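Side-chain contacts in 450aa long hypothetical fmu protein (Pyrococcus horikoshii, PDB 2YXL), which probably methylates cytosine in RNA at carbon 5, using S-adenosylmethionine as the methyl donor: residues A[339-344]-A[394-399]; A[162-167]-A[356-361]. All coordinates share one frame; numbering follows the deposited sequence.

Contact 1 of 2, residues A[339-344]-A[394-399]. With SFG (sinefungin), chain B.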
ATOM      1  N   PRO A 339       4.025 -12.329   1.172  1.00 33.22           N
ATOM      2  CA  PRO A 339       4.281 -11.420   0.062  1.00 33.55           C
ATOM      3  C   PRO A 339       3.285 -11.727  -1.045  1.00 34.01           C
ATOM      4  O   PRO A 339       3.019 -12.898  -1.327  1.00 34.01           O
ATOM      5  CB  PRO A 339       5.709 -11.783  -0.376  1.00 33.41           C
ATOM      6  CG  PRO A 339       5.984 -13.115   0.238  1.00 33.19           C
ATOM      7  CD  PRO A 339       5.226 -13.110   1.519  1.00 33.19           C
ATOM      8  N   CYS A 340       2.712 -10.688  -1.642  1.00 34.64           N
ATOM      9  CA  CYS A 340       1.641 -10.876  -2.609  1.00 35.29           C
ATOM     10  C   CYS A 340       1.609  -9.763  -3.646  1.00 35.61           C
ATOM     11  O   CYS A 340       2.459  -8.871  -3.634  1.00 35.67           O
ATOM     12  CB  CYS A 340       0.292 -10.991  -1.888  1.00 35.42           C
ATOM     13  SG  CYS A 340      -0.237  -9.486  -1.054  1.00 36.02           S
ATOM     14  N   THR A 341       0.624  -9.829  -4.539  1.00 36.15           N
ATOM     15  CA  THR A 341       0.452  -8.843  -5.610  1.00 36.63           C
ATOM     16  C   THR A 341       0.064  -7.451  -5.109  1.00 36.95           C
ATOM     17  O   THR A 341       0.331  -6.455  -5.784  1.00 37.17           O
ATOM     18  CB  THR A 341      -0.613  -9.296  -6.633  1.00 36.70           C
ATOM     19  OG1 THR A 341      -1.827  -9.645  -5.949  1.00 36.38           O
ATOM     20  CG2 THR A 341      -0.107 -10.479  -7.453  1.00 36.63           C
ATOM     21  N   SER A 342      -0.571  -7.396  -3.938  1.00 37.23           N
ATOM     22  CA  SER A 342      -1.069  -6.146  -3.336  1.00 37.56           C
ATOM     23  C   SER A 342      -2.296  -5.560  -4.044  1.00 37.30           C
ATOM     24  O   SER A 342      -2.639  -4.396  -3.827  1.00 37.51           O
ATOM     25  CB  SER A 342       0.045  -5.091  -3.216  1.00 37.68           C
ATOM     26  OG  SER A 342       0.817  -5.283  -2.043  1.00 38.82           O
ATOM     27  N   SER A 343      -2.958  -6.367  -4.872  1.00 36.99           N
ATOM     28  CA  SER A 343      -4.102  -5.916  -5.679  1.00 36.62           C
ATOM     29  C   SER A 343      -5.234  -5.304  -4.850  1.00 36.49           C
ATOM     30  O   SER A 343      -5.976  -4.449  -5.333  1.00 36.60           O
ATOM     31  CB  SER A 343      -4.646  -7.065  -6.525  1.00 36.50           C
ATOM     32  OG  SER A 343      -4.997  -8.169  -5.708  1.00 36.78           O
ATOM     33  N   GLY A 344      -5.360  -5.749  -3.603  1.00 36.06           N
ATOM     34  CA  GLY A 344      -6.356  -5.201  -2.692  1.00 35.69           C
ATOM     35  C   GLY A 344      -6.026  -3.811  -2.177  1.00 35.23           C
ATOM     36  O   GLY A 344      -6.862  -3.174  -1.536  1.00 35.18           O
ATOM     37  N   LYS A 394      -8.142 -14.994  -6.282  1.00 35.59           N
ATOM     38  CA  LYS A 394      -8.367 -16.342  -5.764  1.00 35.76           C
ATOM     39  C   LYS A 394      -7.097 -17.190  -5.814  1.00 35.84           C
ATOM     40  O   LYS A 394      -6.868 -18.009  -4.925  1.00 35.83           O
ATOM     41  CB  LYS A 394      -9.497 -17.040  -6.528  1.00 35.78           C
ATOM     42  CG  LYS A 394     -10.887 -16.501  -6.215  1.00 35.91           C
ATOM     43  CD  LYS A 394     -11.916 -17.015  -7.208  1.00 36.15           C
ATOM     44  CE  LYS A 394     -13.258 -16.328  -7.014  1.00 36.47           C
ATOM     45  NZ  LYS A 394     -14.228 -16.684  -8.089  1.00 36.58           N
ATOM     46  N   GLU A 395      -6.279 -16.973  -6.846  1.00 35.98           N
ATOM     47  CA  GLU A 395      -5.017 -17.702  -7.040  1.00 36.18           C
ATOM     48  C   GLU A 395      -4.054 -17.612  -5.858  1.00 36.00           C
ATOM     49  O   GLU A 395      -3.326 -18.563  -5.574  1.00 36.11           O
ATOM     50  CB  GLU A 395      -4.307 -17.224  -8.310  1.00 36.32           C
ATOM     51  CG  GLU A 395      -4.638 -18.026  -9.568  1.00 37.63           C
ATOM     52  CD  GLU A 395      -6.071 -17.841 -10.054  1.00 39.01           C
ATOM     53  OE1 GLU A 395      -6.559 -18.730 -10.782  1.00 39.69           O
ATOM     54  OE2 GLU A 395      -6.706 -16.814  -9.718  1.00 39.72           O
ATOM     55  N   GLU A 396      -4.057 -16.468  -5.180  1.00 35.78           N
ATOM     56  CA  GLU A 396      -3.181 -16.238  -4.038  1.00 35.52           C
ATOM     57  C   GLU A 396      -3.851 -16.615  -2.725  1.00 35.33           C
ATOM     58  O   GLU A 396      -3.190 -16.728  -1.690  1.00 35.09           O
ATOM     59  CB  GLU A 396      -2.766 -14.772  -3.991  1.00 35.63           C
ATOM     60  CG  GLU A 396      -1.732 -14.385  -5.022  1.00 36.03           C
ATOM     61  CD  GLU A 396      -1.593 -12.886  -5.144  1.00 36.87           C
ATOM     62  OE1 GLU A 396      -0.720 -12.316  -4.460  1.00 36.79           O
ATOM     63  OE2 GLU A 396      -2.368 -12.275  -5.911  1.00 37.27           O
ATOM     64  N   ASN A 397      -5.165 -16.816  -2.779  1.00 35.17           N
ATOM     65  CA  ASN A 397      -5.979 -16.968  -1.583  1.00 35.00           C
ATOM     66  C   ASN A 397      -6.649 -18.336  -1.447  1.00 35.01           C
ATOM     67  O   ASN A 397      -6.038 -19.274  -0.926  1.00 34.94           O
ATOM     68  CB  ASN A 397      -7.010 -15.837  -1.512  1.00 34.98           C
ATOM     69  CG  ASN A 397      -6.368 -14.460  -1.430  1.00 34.83           C
ATOM     70  OD1 ASN A 397      -6.898 -13.487  -1.964  1.00 34.71           O
ATOM     71  ND2 ASN A 397      -5.227 -14.372  -0.757  1.00 34.63           N
ATOM     72  N   GLU A 398      -7.895 -18.443  -1.913  1.00 34.96           N
ATOM     73  CA  GLU A 398      -8.693 -19.668  -1.772  1.00 34.89           C
ATOM     74  C   GLU A 398      -8.049 -20.879  -2.449  1.00 34.79           C
ATOM     75  O   GLU A 398      -8.138 -22.000  -1.943  1.00 34.79           O
ATOM     76  CB  GLU A 398     -10.118 -19.460  -2.301  1.00 34.90           C
ATOM     77  CG  GLU A 398     -11.024 -18.630  -1.384  1.00 34.94           C
ATOM     78  CD  GLU A 398     -10.937 -17.126  -1.632  1.00 35.03           C
ATOM     79  OE1 GLU A 398     -11.766 -16.385  -1.063  1.00 34.84           O
ATOM     80  OE2 GLU A 398     -10.053 -16.679  -2.392  1.00 34.82           O
ATOM     81  N   LYS A 399      -7.402 -20.637  -3.587  1.00 34.72           N
ATOM     82  CA  LYS A 399      -6.681 -21.669  -4.331  1.00 34.72           C
ATOM     83  C   LYS A 399      -5.503 -22.214  -3.521  1.00 34.55           C
ATOM     84  O   LYS A 399      -5.294 -23.426  -3.468  1.00 34.68           O
ATOM     85  CB  LYS A 399      -6.199 -21.104  -5.670  1.00 34.80           C
ATOM     86  CG  LYS A 399      -5.406 -22.062  -6.543  1.00 35.27           C
ATOM     87  CD  LYS A 399      -4.785 -21.301  -7.701  1.00 36.29           C
ATOM     88  CE  LYS A 399      -4.262 -22.223  -8.781  1.00 36.50           C
ATOM     89  NZ  LYS A 399      -3.975 -21.465 -10.030  1.00 37.13           N
TER
HETATM   90  N   SFG B5748       3.641  -8.528   7.576  1.00 75.25           N
HETATM   91  CA  SFG B5748       4.266  -7.246   7.203  1.00 75.30           C
HETATM   92  C   SFG B5748       3.640  -6.095   8.017  1.00 75.22           C
HETATM   93  O   SFG B5748       4.323  -5.060   8.164  1.00 75.22           O
HETATM   94  OXT SFG B5748       2.497  -6.275   8.487  1.00 75.15           O
HETATM   95  CB  SFG B5748       4.129  -7.007   5.687  1.00 75.33           C
HETATM   96  CG  SFG B5748       4.915  -8.061   4.884  1.00 75.63           C
HETATM   97  CD  SFG B5748       4.878  -7.810   3.368  1.00 76.08           C
HETATM   98  NE  SFG B5748       3.489  -7.928   2.903  1.00 76.02           N
HETATM   99  C5' SFG B5748       5.717  -8.842   2.581  1.00 77.17           C
HETATM  100  C4' SFG B5748       7.175  -9.002   3.079  1.00 77.98           C
HETATM  101  O4' SFG B5748       7.564 -10.356   2.746  1.00 78.53           O
HETATM  102  C3' SFG B5748       8.192  -8.096   2.363  1.00 78.30           C
HETATM  103  O3' SFG B5748       8.849  -7.277   3.339  1.00 77.81           O
HETATM  104  C2' SFG B5748       9.187  -9.072   1.716  1.00 78.74           C
HETATM  105  O2' SFG B5748      10.535  -8.602   1.842  1.00 78.56           O
HETATM  106  C1' SFG B5748       8.993 -10.317   2.574  1.00 79.37           C
HETATM  107  N9  SFG B5748       9.421 -11.594   1.931  1.00 79.66           N
HETATM  108  C8  SFG B5748       9.170 -11.981   0.678  1.00 79.80           C
HETATM  109  N7  SFG B5748       9.697 -13.187   0.466  1.00 79.87           N
HETATM  110  C5  SFG B5748      10.290 -13.574   1.591  1.00 79.96           C
HETATM  111  C6  SFG B5748      10.996 -14.714   1.969  1.00 79.83           C
HETATM  112  N6  SFG B5748      11.192 -15.710   1.107  1.00 79.71           N
HETATM  113  N1  SFG B5748      11.479 -14.797   3.221  1.00 79.73           N
HETATM  114  C2  SFG B5748      11.290 -13.811   4.089  1.00 79.81           C
HETATM  115  N3  SFG B5748      10.623 -12.711   3.759  1.00 79.86           N
HETATM  116  C4  SFG B5748      10.112 -12.565   2.524  1.00 79.86           C

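Contact 2 of 2, residues A[162-167]-A[356-361]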
ATOM      1  N   ILE A 162      -9.785  -5.263 -15.030  1.00 37.46           N
ATOM      2  CA  ILE A 162     -11.242  -5.113 -15.068  1.00 37.58           C
ATOM      3  C   ILE A 162     -11.917  -6.462 -15.304  1.00 37.81           C
ATOM      4  O   ILE A 162     -12.884  -6.811 -14.622  1.00 37.91           O
ATOM      5  CB  ILE A 162     -11.680  -4.107 -16.160  1.00 37.56           C
ATOM      6  CG1 ILE A 162     -11.142  -2.707 -15.839  1.00 37.53           C
ATOM      7  CG2 ILE A 162     -13.203  -4.102 -16.317  1.00 37.23           C
ATOM      8  CD1 ILE A 162     -11.298  -1.694 -16.964  1.00 37.46           C
ATOM      9  N   GLU A 163     -11.384  -7.217 -16.264  1.00 38.09           N
ATOM     10  CA  GLU A 163     -11.885  -8.546 -16.586  1.00 38.42           C
ATOM     11  C   GLU A 163     -11.717  -9.497 -15.400  1.00 38.31           C
ATOM     12  O   GLU A 163     -12.652 -10.207 -15.024  1.00 38.36           O
ATOM     13  CB  GLU A 163     -11.165  -9.093 -17.825  1.00 38.64           C
ATOM     14  CG  GLU A 163     -11.977 -10.103 -18.639  1.00 39.59           C
ATOM     15  CD  GLU A 163     -13.208  -9.486 -19.297  1.00 40.81           C
ATOM     16  OE1 GLU A 163     -14.278 -10.135 -19.276  1.00 41.25           O
ATOM     17  OE2 GLU A 163     -13.109  -8.355 -19.827  1.00 40.94           O
ATOM     18  N   ARG A 164     -10.524  -9.485 -14.806  1.00 38.27           N
ATOM     19  CA  ARG A 164     -10.193 -10.350 -13.674  1.00 38.28           C
ATOM     20  C   ARG A 164     -11.040 -10.047 -12.432  1.00 38.12           C
ATOM     21  O   ARG A 164     -11.428 -10.966 -11.711  1.00 38.14           O
ATOM     22  CB  ARG A 164      -8.697 -10.249 -13.352  1.00 38.42           C
ATOM     23  CG  ARG A 164      -8.126 -11.395 -12.523  1.00 39.03           C
ATOM     24  CD  ARG A 164      -8.027 -12.690 -13.317  1.00 40.35           C
ATOM     25  NE  ARG A 164      -7.274 -13.711 -12.591  1.00 41.17           N
ATOM     26  CZ  ARG A 164      -5.988 -13.988 -12.796  1.00 41.61           C
ATOM     27  NH1 ARG A 164      -5.291 -13.329 -13.716  1.00 41.63           N
ATOM     28  NH2 ARG A 164      -5.397 -14.936 -12.081  1.00 41.94           N
ATOM     29  N   VAL A 165     -11.326  -8.767 -12.190  1.00 37.95           N
ATOM     30  CA  VAL A 165     -12.209  -8.358 -11.092  1.00 37.77           C
ATOM     31  C   VAL A 165     -13.653  -8.810 -11.356  1.00 37.81           C
ATOM     32  O   VAL A 165     -14.325  -9.308 -10.447  1.00 37.79           O
ATOM     33  CB  VAL A 165     -12.137  -6.827 -10.813  1.00 37.81           C
ATOM     34  CG1 VAL A 165     -13.179  -6.402  -9.782  1.00 37.56           C
ATOM     35  CG2 VAL A 165     -10.746  -6.430 -10.333  1.00 37.58           C
ATOM     36  N   LYS A 166     -14.113  -8.658 -12.600  1.00 37.78           N
ATOM     37  CA  LYS A 166     -15.449  -9.126 -13.003  1.00 37.84           C
ATOM     38  C   LYS A 166     -15.671 -10.613 -12.730  1.00 37.57           C
ATOM     39  O   LYS A 166     -16.766 -11.016 -12.341  1.00 37.60           O
ATOM     40  CB  LYS A 166     -15.735  -8.811 -14.475  1.00 37.87           C
ATOM     41  CG  LYS A 166     -16.512  -7.521 -14.696  1.00 38.17           C
ATOM     42  CD  LYS A 166     -16.703  -7.229 -16.179  1.00 38.26           C
ATOM     43  CE  LYS A 166     -17.331  -5.854 -16.394  1.00 38.81           C
ATOM     44  NZ  LYS A 166     -17.440  -5.491 -17.837  1.00 38.45           N
ATOM     45  N   GLY A 167     -14.626 -11.416 -12.928  1.00 37.38           N
ATOM     46  CA  GLY A 167     -14.676 -12.851 -12.637  1.00 37.04           C
ATOM     47  C   GLY A 167     -14.771 -13.174 -11.154  1.00 36.84           C
ATOM     48  O   GLY A 167     -15.090 -14.304 -10.778  1.00 36.86           O
ATOM     49  N   LEU A 356       1.048  -4.004 -12.003  1.00 41.56           N
ATOM     50  CA  LEU A 356       0.752  -5.426 -11.821  1.00 42.36           C
ATOM     51  C   LEU A 356       0.683  -6.221 -13.119  1.00 42.88           C
ATOM     52  O   LEU A 356       0.154  -5.748 -14.125  1.00 42.89           O
ATOM     53  CB  LEU A 356      -0.550  -5.622 -11.041  1.00 42.41           C
ATOM     54  CG  LEU A 356      -0.419  -5.873  -9.540  1.00 43.15           C
ATOM     55  CD1 LEU A 356      -1.795  -6.047  -8.919  1.00 43.56           C
ATOM     56  CD2 LEU A 356       0.462  -7.094  -9.271  1.00 44.05           C
ATOM     57  N   ARG A 357       1.211  -7.443 -13.060  1.00 43.60           N
ATOM     58  CA  ARG A 357       1.255  -8.370 -14.189  1.00 44.10           C
ATOM     59  C   ARG A 357       0.593  -9.709 -13.803  1.00 44.60           C
ATOM     60  O   ARG A 357       0.278  -9.929 -12.634  1.00 44.93           O
ATOM     61  CB  ARG A 357       2.707  -8.572 -14.618  1.00 44.04           C
ATOM     62  CG  ARG A 357       3.406  -7.331 -15.158  1.00 43.96           C
ATOM     63  CD  ARG A 357       4.921  -7.507 -15.145  1.00 43.69           C
ATOM     64  NE  ARG A 357       5.347  -8.735 -15.820  1.00 43.47           N
ATOM     65  CZ  ARG A 357       5.619  -8.830 -17.118  1.00 43.11           C
ATOM     66  NH1 ARG A 357       5.995  -9.993 -17.630  1.00 43.03           N
ATOM     67  NH2 ARG A 357       5.518  -7.770 -17.908  1.00 43.15           N
ATOM     68  N   GLU A 358       0.441 -10.620 -14.767  1.00 45.25           N
ATOM     69  CA  GLU A 358      -0.520 -11.742 -14.656  1.00 45.82           C
ATOM     70  C   GLU A 358      -0.251 -13.120 -13.951  1.00 46.10           C
ATOM     71  O   GLU A 358      -1.219 -13.678 -13.444  1.00 46.37           O
ATOM     72  CB  GLU A 358      -1.239 -11.959 -15.997  1.00 45.93           C
ATOM     73  CG  GLU A 358      -2.670 -12.479 -15.842  1.00 46.53           C
ATOM     74  CD  GLU A 358      -3.677 -11.769 -16.732  1.00 47.28           C
ATOM     75  OE1 GLU A 358      -4.873 -11.761 -16.372  1.00 47.46           O
ATOM     76  OE2 GLU A 358      -3.283 -11.220 -17.785  1.00 47.68           O
ATOM     77  N   ASP A 359       0.946 -13.731 -13.900  1.00 46.38           N
ATOM     78  CA  ASP A 359       2.230 -13.369 -14.516  1.00 46.56           C
ATOM     79  C   ASP A 359       2.689 -11.947 -14.221  1.00 46.60           C
ATOM     80  O   ASP A 359       2.903 -11.181 -15.163  1.00 46.73           O
ATOM     81  CB  ASP A 359       2.209 -13.653 -16.027  1.00 46.65           C
ATOM     82  CG  ASP A 359       3.557 -13.419 -16.692  1.00 46.93           C
ATOM     83  OD1 ASP A 359       3.573 -13.089 -17.899  1.00 47.31           O
ATOM     84  OD2 ASP A 359       4.598 -13.552 -16.011  1.00 47.23           O
ATOM     85  N   LYS A 360       2.933 -11.599 -12.953  1.00 46.49           N
ATOM     86  CA  LYS A 360       3.353 -12.520 -11.887  1.00 46.24           C
ATOM     87  C   LYS A 360       2.370 -12.825 -10.734  1.00 45.84           C
ATOM     88  O   LYS A 360       2.774 -12.839  -9.564  1.00 45.82           O
ATOM     89  CB  LYS A 360       4.664 -11.986 -11.286  1.00 46.49           C
ATOM     90  CG  LYS A 360       4.584 -10.524 -10.810  1.00 46.86           C
ATOM     91  CD  LYS A 360       5.209 -10.339  -9.432  1.00 47.44           C
ATOM     92  CE  LYS A 360       4.739  -9.040  -8.788  1.00 47.86           C
ATOM     93  NZ  LYS A 360       5.149  -8.930  -7.359  1.00 48.03           N
ATOM     94  N   ILE A 361       1.102 -13.089 -11.043  1.00 45.23           N
ATOM     95  CA  ILE A 361       0.170 -13.596 -10.024  1.00 44.56           C
ATOM     96  C   ILE A 361       0.563 -15.024  -9.623  1.00 44.20           C
ATOM     97  O   ILE A 361       0.584 -15.364  -8.438  1.00 44.13           O
ATOM     98  CB  ILE A 361      -1.308 -13.552 -10.495  1.00 44.53           C
ATOM     99  CG1 ILE A 361      -1.794 -12.104 -10.605  1.00 44.59           C
ATOM    100  CG2 ILE A 361      -2.213 -14.345  -9.553  1.00 44.38           C
ATOM    101  CD1 ILE A 361      -3.075 -11.931 -11.409  1.00 44.62           C
TER

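Contact 1 of 2, residues A[339-344]-A[394-399]
The two backbones come nearest at C340 and E396, whose CA atoms are 7.4 Å apart, a gap that is bridged by side chain rather than by main-chain pairing. Segment 339-344 lies in the loop that leaves strand 331-337 of the Rossmann-like methyltransferase domain and supplies the Pro-Cys-Thr part of the Asp-Ala-Pro-Cys-Thr motif (motif IV) of the RsmB/NOP family; at S343 it enters a 3-10 turn that runs on beyond the segment. Segment 394-399 leads into helix 398-407, and its turn is drawn together by the carbonyl O of K394, which accepts from the backbone N of both N397 and K399.

Across the gap E396 presents a two-pronged acceptor to T341. Its OE1 takes the backbone N of T341 at 2.8 Å in a fairly straight bond (161°), while its OE2 takes the hydroxyl OG1 of T341 at 2.7 Å. Both oxygens use their syn lone pairs, and two bonds to one residue should restrict the carboxylate's rotation. Threonine suits the place because chi1 of 52° sets OG1 between the backbone N and the carbonyl carbon, offering hydroxyl and amide to the same acceptor. Glutamate suits the other side because its chain, extended beyond CG (chi2 167°), is long enough to span the gap. S391 OG also bonds to OE2 of E396 and to OG1 of T341, giving these buried polar atoms a further partner.

The grip holds the motif loop just beyond C340, whose side chain lies about 4 Å from that of C390, the predicted nucleophile. One residue earlier, the rigid apolar ring of P339 lines the cofactor pocket: P339 CG packs 3.4 Å from C8 of the sinefungin adenine.

Contact 2 of 2, residues A[162-167]-A[356-361]
E358 and I361, the two residues of segment 356-361 that touch segment 162-167, both meet it at R164. Their meeting joins a helix in the ferredoxin-like family region to the methyltransferase domain. The segment starts at L356, where the chain leaves the short helix 352-355, and L356 packs on W160.

E358 follows as the charged partner. Its bent chain brings OE1 to 3.1 Å from NH1 of R164, a salt bridge whose hydrogen bond is weak because the N-H points poorly at the oxygen (124°). Carboxylate and guanidinium are nearly coplanar, 16° apart, and CG of E358 also lies at the guanidinium edge, in its plane.

I361, where helix 361-376 begins, approaches differently. Its CD1 lies over one face of the guanidinium, 3.5 Å from NH1 of R164. A branched aliphatic residue suits this flat surface, since it covers the face without competing for the N-H groups at the edge. Arginine in turn suits the junction by offering both an edge and a face: with CG anti to the backbone N (chi1 -161°) and a bend at chi2, its long chain reaches across to the loop. F393 adds a cation-pi contact to the same group.

Helix 159-169 rests on helix 173-181 through V165 and on helix 147-155 through I162, while its W160 meets I361 at the start of helix 361-376.

From the N terminus the chain meets 162-167 first, then 339-344, 356-361 and 394-399, so the segments alternate and the two loops cross. Contact 2 closes the longer one, with 188 residues between its segments, tying the ferredoxin-like region to the methyltransferase domain. Contact 1 closes a loop with 49 residues in between, wholly inside that domain, and joins the loop after strand 331-337 to the start of helix 398-407. Their centres lie 10 Å apart and they touch directly: L356 CD2 packs against T341 O, E395 CB against I361 CG2, and E395 OE2 forms a weak ion pair with R164 NH2.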